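Local coordinates for protein interleukin 22 (Danio rerio, PDB 4O6K) that probably acts as an interleukin-10-family helical cytokine that signals in immune defence through cell-surface receptors, as its human counterpart does, at residues A[39-42]-A[43-46]. Numbering follows the deposited sequence.
Sequences HDML and QEEG
The imidazole of His39 and the carboxamide of Gln43, four residues apart, meet at one face of the ring. Gln43 NE2 and CG lie over that face, CG 4.3 Å above the His39 ring plane and offset toward the rim. Gln43 NE2 approaches His39 CE1 at 4.0 Å, and the amide plane is tilted 33° from the ring plane, so this is loose oblique packing, not a parallel stack. A bend at chi2 (-51°) turns the Gln43 amide back toward His39, and Gln43 CG rests 3.3 Å from His39 O. The backbone bonds across the turn carry the link. Gln43 N donates to Asp40 O (3.1 Å, 137° at the hydrogen) and only weakly to His39 O, whereas Glu44 N reaches Met41 O at 3.1 Å. The two stronger bonds span three residues, the spacing of a 3-10 turn, and the weak one four. The side chains of Met41 and Glu44 run alongside each other, pointing the same way, with Glu44 OE1 and OE2 each 4.0 Å from Met41 CG. Ser47 OG also hydrogen-bonds Met41 O, which therefore has two partners. This solvent-facing turn links the short helix 39-42 to helix 47-62 of the all-helical cytokine fold, while buried Leu42 packs inward on helix 130-140, against His135, Tyr136, Glu139 and Ser140.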
loop_
_atom_site.group_PDB
_atom_site.type_symbol
_atom_site.label_atom_id
_atom_site.label_comp_id
_atom_site.label_asym_id
_atom_site.label_seq_id
_atom_site.Cartn_x
_atom_site.Cartn_y
_atom_site.Cartn_z
ATOM N N HIS A 39 10.627 4.444 12.034
ATOM C CA HIS A 39 11.488 5.409 11.359
ATOM C C HIS A 39 12.837 4.790 11.006
ATOM O O HIS A 39 13.349 4.985 9.904
ATOM C CB HIS A 39 11.693 6.649 12.229
ATOM C CG HIS A 39 12.731 7.588 11.703
ATOM N ND1 HIS A 39 12.442 8.588 10.798
ATOM C CD2 HIS A 39 14.059 7.679 11.949
ATOM C CE1 HIS A 39 13.546 9.253 10.512
ATOM N NE2 HIS A 39 14.544 8.721 11.197
ATOM N N ASP A 40 13.404 4.047 11.950
ATOM C CA ASP A 40 14.679 3.374 11.738
ATOM C C ASP A 40 14.584 2.317 10.643
ATOM O O ASP A 40 15.474 2.199 9.799
ATOM C CB ASP A 40 15.166 2.734 13.040
ATOM C CG ASP A 40 15.726 3.751 14.014
ATOM O OD1 ASP A 40 15.901 4.923 13.677
ATOM O OD2 ASP A 40 16.010 3.308 15.234
ATOM N N MET A 41 13.500 1.549 10.669
ATOM C CA MET A 41 13.270 0.497 9.685
ATOM C C MET A 41 13.156 1.054 8.267
ATOM O O MET A 41 13.656 0.457 7.315
ATOM C CB MET A 41 12.007 -0.293 10.036
ATOM C CG MET A 41 12.266 -1.748 10.393
ATOM S SD MET A 41 10.752 -2.664 10.734
ATOM C CE MET A 41 10.167 -1.813 12.197
ATOM N N LEU A 42 12.497 2.202 8.136
ATOM C CA LEU A 42 12.321 2.841 6.835
ATOM C C LEU A 42 13.643 3.319 6.236
ATOM O O LEU A 42 13.754 3.491 5.022
ATOM C CB LEU A 42 11.344 4.014 6.951
ATOM C CG LEU A 42 9.883 3.625 7.191
ATOM C CD1 LEU A 42 9.035 4.849 7.506
ATOM C CD2 LEU A 42 9.326 2.876 5.991
ATOM N N GLN A 43 14.644 3.527 7.087
ATOM C CA GLN A 43 15.963 3.957 6.630
ATOM C C GLN A 43 16.823 2.798 6.121
ATOM O O GLN A 43 17.886 3.017 5.543
ATOM C CB GLN A 43 16.698 4.696 7.752
ATOM C CG GLN A 43 16.007 5.970 8.217
ATOM C CD GLN A 43 15.646 6.887 7.062
ATOM O OE1 GLN A 43 16.469 7.154 6.186
ATOM N NE2 GLN A 43 14.410 7.374 7.056
ATOM N N GLU A 44 16.382 1.592 6.352
ATOM C CA GLU A 44 17.070 0.382 5.948
ATOM C C GLU A 44 16.903 0.247 4.470
ATOM O O GLU A 44 15.893 0.579 3.943
ATOM C CB GLU A 44 16.515 -0.851 6.638
ATOM C CG GLU A 44 16.641 -0.848 8.127
ATOM C CD GLU A 44 16.064 -2.048 8.830
ATOM O OE1 GLU A 44 15.442 -2.884 8.227
ATOM O OE2 GLU A 44 16.251 -2.131 10.012
ATOM N N GLU A 45 17.948 -0.228 3.827
ATOM C CA GLU A 45 18.031 -0.301 2.388
ATOM C C GLU A 45 17.004 -1.138 1.638
ATOM O O GLU A 45 16.725 -0.812 0.554
ATOM C CB GLU A 45 19.439 -0.623 1.926
ATOM C CG GLU A 45 20.456 0.281 2.545
ATOM C CD GLU A 45 21.182 -0.382 3.716
ATOM O OE1 GLU A 45 20.615 -0.652 4.811
ATOM O OE2 GLU A 45 22.348 -0.672 3.465
ATOM N N GLY A 46 16.456 -2.177 2.222
ATOM C CA GLY A 46 15.495 -2.992 1.546
ATOM C C GLY A 46 14.061 -2.504 1.683
ATOM O O GLY A 46 13.194 -2.973 1.020
#